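Local coordinates for putative Xylose isomerase (Rhodospirillum rubrum, PDB 3QXB), which binds iron and manganese in a xylose isomerase-like TIM barrel and may act as an isomerase, at residues 36-39 / 40-44; 268-271 / 272-275. One frame throughout, in Å; residues are numbered along the deposited sequence.

Interaction 1 of 2, residues 36-39 / 40-44; sequences PDRL and AGLVR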
loop_
_atom_site.group_PDB
_atom_site.type_symbol
_atom_site.label_atom_id
_atom_site.label_comp_id
_atom_site.label_asym_id
_atom_site.label_seq_id
_atom_site.Cartn_x
_atom_site.Cartn_y
_atom_site.Cartn_z
ATOM N N PRO A 36 0.973 -20.013 8.313
ATOM C CA PRO A 36 0.776 -20.628 7.027
ATOM C C PRO A 36 -0.305 -21.735 6.958
ATOM O O PRO A 36 -1.139 -21.719 6.058
ATOM C CB PRO A 36 2.188 -21.137 6.662
ATOM C CG PRO A 36 3.088 -20.101 7.289
ATOM C CD PRO A 36 2.414 -19.818 8.604
ATOM N N ASP A 37 -0.321 -22.640 7.923
ATOM C CA ASP A 37 -1.311 -23.676 7.936
ATOM C C ASP A 37 -2.723 -23.144 8.231
ATOM O O ASP A 37 -3.678 -23.718 7.747
ATOM C CB ASP A 37 -0.948 -24.761 8.945
ATOM C CG ASP A 37 0.193 -25.636 8.482
ATOM O OD1 ASP A 37 0.274 -26.047 7.280
ATOM O OD2 ASP A 37 0.996 -25.959 9.358
ATOM N N ARG A 38 -2.854 -22.067 9.013
ATOM C CA ARG A 38 -4.195 -21.492 9.286
ATOM C C ARG A 38 -4.717 -20.856 7.998
ATOM O O ARG A 38 -5.899 -20.998 7.686
ATOM C CB ARG A 38 -4.160 -20.440 10.428
ATOM C CG ARG A 38 -5.266 -19.278 10.394
ATOM C CD ARG A 38 -6.590 -19.481 11.241
ATOM N NE ARG A 38 -7.833 -19.678 10.444
ATOM C CZ ARG A 38 -9.084 -19.293 10.793
ATOM N NH1 ARG A 38 -9.324 -18.631 11.932
ATOM N NH2 ARG A 38 -10.113 -19.542 9.976
ATOM N N LEU A 39 -3.841 -20.169 7.259
ATOM C CA LEU A 39 -4.245 -19.512 5.986
ATOM C C LEU A 39 -4.678 -20.548 4.963
ATOM O O LEU A 39 -5.754 -20.442 4.367
ATOM C CB LEU A 39 -3.153 -18.592 5.403
ATOM C CG LEU A 39 -3.534 -17.653 4.237
ATOM C CD1 LEU A 39 -4.838 -16.883 4.463
ATOM C CD2 LEU A 39 -2.436 -16.671 3.868
ATOM N N ALA A 40 -3.846 -21.561 4.782
ATOM C CA ALA A 40 -4.153 -22.699 3.892
ATOM C C ALA A 40 -5.476 -23.366 4.259
ATOM O O ALA A 40 -6.250 -23.699 3.394
ATOM C CB ALA A 40 -3.001 -23.724 3.909
ATOM N N GLY A 41 -5.734 -23.558 5.540
ATOM C CA GLY A 41 -6.967 -24.201 5.994
ATOM C C GLY A 41 -8.197 -23.325 5.780
ATOM O O GLY A 41 -9.261 -23.799 5.452
ATOM N N LEU A 42 -8.032 -22.037 5.965
ATOM C CA LEU A 42 -9.055 -21.050 5.678
ATOM C C LEU A 42 -9.462 -21.049 4.196
ATOM O O LEU A 42 -10.635 -20.990 3.890
ATOM C CB LEU A 42 -8.527 -19.681 6.055
ATOM C CG LEU A 42 -9.480 -18.496 6.075
ATOM C CD1 LEU A 42 -8.839 -17.365 6.853
ATOM C CD2 LEU A 42 -9.865 -18.032 4.703
ATOM N N VAL A 43 -8.499 -21.087 3.278
ATOM C CA VAL A 43 -8.846 -21.107 1.869
ATOM C C VAL A 43 -9.527 -22.444 1.529
ATOM O O VAL A 43 -10.511 -22.485 0.770
ATOM C CB VAL A 43 -7.620 -20.876 0.996
ATOM C CG1 VAL A 43 -7.936 -21.183 -0.467
ATOM C CG2 VAL A 43 -7.109 -19.414 1.185
ATOM N N ARG A 44 -9.012 -23.530 2.088
ATOM C CA ARG A 44 -9.559 -24.860 1.773
ATOM C C ARG A 44 -10.918 -25.127 2.395
ATOM O O ARG A 44 -11.784 -25.714 1.752
ATOM C CB ARG A 44 -8.637 -25.977 2.273
ATOM C CG ARG A 44 -9.113 -27.384 1.853
ATOM C CD ARG A 44 -8.257 -28.479 2.484
ATOM N NE ARG A 44 -8.418 -28.438 3.925
ATOM C CZ ARG A 44 -7.509 -28.814 4.824
ATOM N NH1 ARG A 44 -6.319 -29.291 4.455
ATOM N NH2 ARG A 44 -7.802 -28.707 6.114
#
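Arg38 brings its guanidinium obliquely against the isobutyl group of Leu42, one helical turn further on, with NH2 4.0 Å from Leu42 CD1 and 4.1 Å from Leu42 CG. With CG anti to the backbone nitrogen (chi1 152°), the chain first heads out from the helix; bends at chi2 and chi3 then turn it forward, so that the guanidinium reaches the turn of Leu42. One nitrogen does the touching, and what it makes is a van der Waals contact between a charged group and a branched alkyl end rather than a polar bond. The charge itself is answered by Asp46, whose OD2 forms a salt bridge with the same NH2, so the leucine branch lies next to an ion pair that spans two turns.

Inside the side chains runs the regular i to i+4 bonding of an alpha-helix. Ala40 N bonds to Pro36 O at 3.0 Å, and Gly41 N to Asp37 O at 3.0 Å. Leu42 N binds Arg38 O at 2.9 Å, and Val43 N binds Leu39 O at 3.0 Å. Beside that last carbonyl lie Leu42 CB, 3.3 Å from Leu39 O, and Val43 CG2, 3.6 Å from the same oxygen.

The turn belongs to helix 36-46, the crossover between parallel strands 22-25 and 51-55 of the barrel. Pro36 packs on Arg71, Tyr75 and Ala78 of helix 65-81, whereas Arg38 and Leu42 both touch Leu299 of helix 295-310, so the helix is held between its two neighbours in the outer ring.

Interaction 2 of 2, residues 268-271 / 272-275; sequences RLQD and FWDK
Gln270 reaches forward along its helix to Asp274. From CB the chain runs with CG anti to the backbone nitrogen, and CG comes within 3.8 Å of Asp274 OD2. A bend at chi2 (66°) then brings the amide across to the carboxylate, NE2 first, leaving CD 4.1 Å from the same oxygen. At the tip NE2 is shared between both carboxylate oxygens in two weak bonds of 3.3 Å, the one to Asp274 OD2 nearly straight (166°) and the one to Asp274 OD1 well bent. Amide and carboxylate planes stand 40° apart. NE2 also lies 3.8 Å from Trp273 CD1, approaching that ring obliquely. The other end of the amide, OE1, accepts a bond from the backbone of Met20, which helps fix the rotation of the group.

All this happens on helix 266-275, which in the TIM barrel crosses from parallel strand 240-245 to strand 283-285. The helix turns Leu269 and Phe272 inward, onto Ile245 and Tyr243, while Trp273 meets Phe283 edge-to-face.

Asp274 has further partners: OD2 takes a bond from the backbone of Ala315 near the chain's end, and a water donates to Asp274 OD1 while accepting only a weak bond from Gln270 NE2. At 2.9 Å, Lys275 N binds Asp271 O, while the lysine's extended chain carries NZ to a salt bridge with Asp230.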
loop_
_atom_site.group_PDB
_atom_site.type_symbol
_atom_site.label_atom_id
_atom_site.label_comp_id
_atom_site.label_asym_id
_atom_site.label_seq_id
_atom_site.Cartn_x
_atom_site.Cartn_y
_atom_site.Cartn_z
ATOM N N ARG A 268 -22.937 -12.705 -14.582
ATOM C CA ARG A 268 -22.290 -12.045 -15.710
ATOM C C ARG A 268 -20.884 -12.656 -15.943
ATOM O O ARG A 268 -20.501 -12.958 -17.073
ATOM C CB ARG A 268 -22.232 -10.531 -15.464
ATOM C CG ARG A 268 -21.373 -9.757 -16.456
ATOM C CD ARG A 268 -21.086 -8.333 -15.988
ATOM N NE ARG A 268 -20.460 -7.561 -17.059
ATOM C CZ ARG A 268 -20.339 -6.235 -17.108
ATOM N NH1 ARG A 268 -20.824 -5.451 -16.155
ATOM N NH2 ARG A 268 -19.734 -5.683 -18.158
ATOM N N LEU A 269 -20.138 -12.843 -14.863
ATOM C CA LEU A 269 -18.867 -13.562 -14.909
ATOM C C LEU A 269 -19.027 -14.969 -15.487
ATOM O O LEU A 269 -18.278 -15.343 -16.369
ATOM C CB LEU A 269 -18.196 -13.621 -13.524
ATOM C CG LEU A 269 -17.741 -12.328 -12.819
ATOM C CD1 LEU A 269 -17.219 -12.685 -11.420
ATOM C CD2 LEU A 269 -16.627 -11.590 -13.614
ATOM N N GLN A 270 -20.016 -15.743 -15.044
ATOM C CA GLN A 270 -20.213 -17.095 -15.584
ATOM C C GLN A 270 -20.623 -17.085 -17.073
ATOM O O GLN A 270 -20.183 -17.929 -17.844
ATOM C CB GLN A 270 -21.242 -17.848 -14.748
ATOM C CG GLN A 270 -21.498 -19.264 -15.207
ATOM C CD GLN A 270 -20.287 -20.141 -15.025
ATOM O OE1 GLN A 270 -19.776 -20.287 -13.917
ATOM N NE2 GLN A 270 -19.815 -20.728 -16.107
ATOM N N ASP A 271 -21.434 -16.110 -17.468
ATOM C CA ASP A 271 -21.824 -15.952 -18.870
ATOM C C ASP A 271 -20.632 -15.590 -19.775
ATOM O O ASP A 271 -20.568 -16.023 -20.920
ATOM C CB ASP A 271 -22.932 -14.892 -19.029
ATOM C CG ASP A 271 -24.267 -15.323 -18.442
ATOM O OD1 ASP A 271 -24.520 -16.546 -18.286
ATOM O OD2 ASP A 271 -25.079 -14.410 -18.168
ATOM N N PHE A 272 -19.719 -14.785 -19.264
ATOM C CA PHE A 272 -18.507 -14.438 -19.984
ATOM C C PHE A 272 -17.632 -15.663 -20.113
ATOM O O PHE A 272 -17.132 -15.974 -21.206
ATOM C CB PHE A 272 -17.761 -13.344 -19.246
ATOM C CG PHE A 272 -16.495 -12.927 -19.904
ATOM C CD1 PHE A 272 -16.484 -11.870 -20.785
ATOM C CD2 PHE A 272 -15.299 -13.561 -19.593
ATOM C CE1 PHE A 272 -15.303 -11.443 -21.396
ATOM C CE2 PHE A 272 -14.092 -13.149 -20.198
ATOM C CZ PHE A 272 -14.108 -12.089 -21.123
ATOM N N TRP A 273 -17.494 -16.382 -19.005
ATOM C CA TRP A 273 -16.704 -17.611 -18.977
ATOM C C TRP A 273 -17.195 -18.605 -20.035
ATOM O O TRP A 273 -16.400 -19.232 -20.731
ATOM C CB TRP A 273 -16.760 -18.259 -17.585
ATOM C CG TRP A 273 -15.963 -19.513 -17.496
ATOM C CD1 TRP A 273 -16.383 -20.787 -17.788
ATOM C CD2 TRP A 273 -14.597 -19.626 -17.068
ATOM N NE1 TRP A 273 -15.339 -21.674 -17.605
ATOM C CE2 TRP A 273 -14.240 -20.985 -17.150
ATOM C CE3 TRP A 273 -13.638 -18.704 -16.659
ATOM C CZ2 TRP A 273 -12.969 -21.439 -16.808
ATOM C CZ3 TRP A 273 -12.386 -19.157 -16.307
ATOM C CH2 TRP A 273 -12.058 -20.509 -16.397
ATOM N N ASP A 274 -18.506 -18.752 -20.150
ATOM C CA ASP A 274 -19.077 -19.693 -21.119
ATOM C C ASP A 274 -19.018 -19.156 -22.545
ATOM O O ASP A 274 -18.839 -19.939 -23.513
ATOM C CB ASP A 274 -20.536 -19.992 -20.787
ATOM C CG ASP A 274 -20.703 -20.794 -19.503
ATOM O OD1 ASP A 274 -19.871 -21.679 -19.223
ATOM O OD2 ASP A 274 -21.703 -20.554 -18.800
ATOM N N LYS A 275 -19.210 -17.840 -22.692
ATOM C CA LYS A 275 -19.241 -17.210 -24.028
ATOM C C LYS A 275 -17.900 -17.425 -24.728
ATOM O O LYS A 275 -17.846 -17.681 -25.923
ATOM C CB LYS A 275 -19.592 -15.714 -23.922
ATOM C CG LYS A 275 -19.692 -14.991 -25.267
ATOM C CD LYS A 275 -19.898 -13.472 -25.089
ATOM C CE LYS A 275 -19.796 -12.751 -26.459
ATOM N NZ LYS A 275 -20.064 -11.288 -26.314
HETATM O O HOH W 1 -18.684 -23.402 -17.107
HETATM O O HOH W 2 -23.748 -19.268 -19.044
#

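Interactions 1 and 2 illustrate how one kind of element, the outer helix of a TIM barrel, can be finished differently at different places. Each lies within a single helix of a beta-alpha-beta unit, about 20 Å from the centre of the chain; their centres are 29 Å apart and they do not touch. Residues 36-44 are the more buried contact: Pro36 meets one adjacent helix and Arg38 with Leu42 the other, with one charge paired further along the same helix. Residues 268-275 are only partly buried: aromatic rings face the barrel, while an amide and a carboxylate bond to backbone near the two modelled chain ends. Interaction 2 also lies nearer the metals.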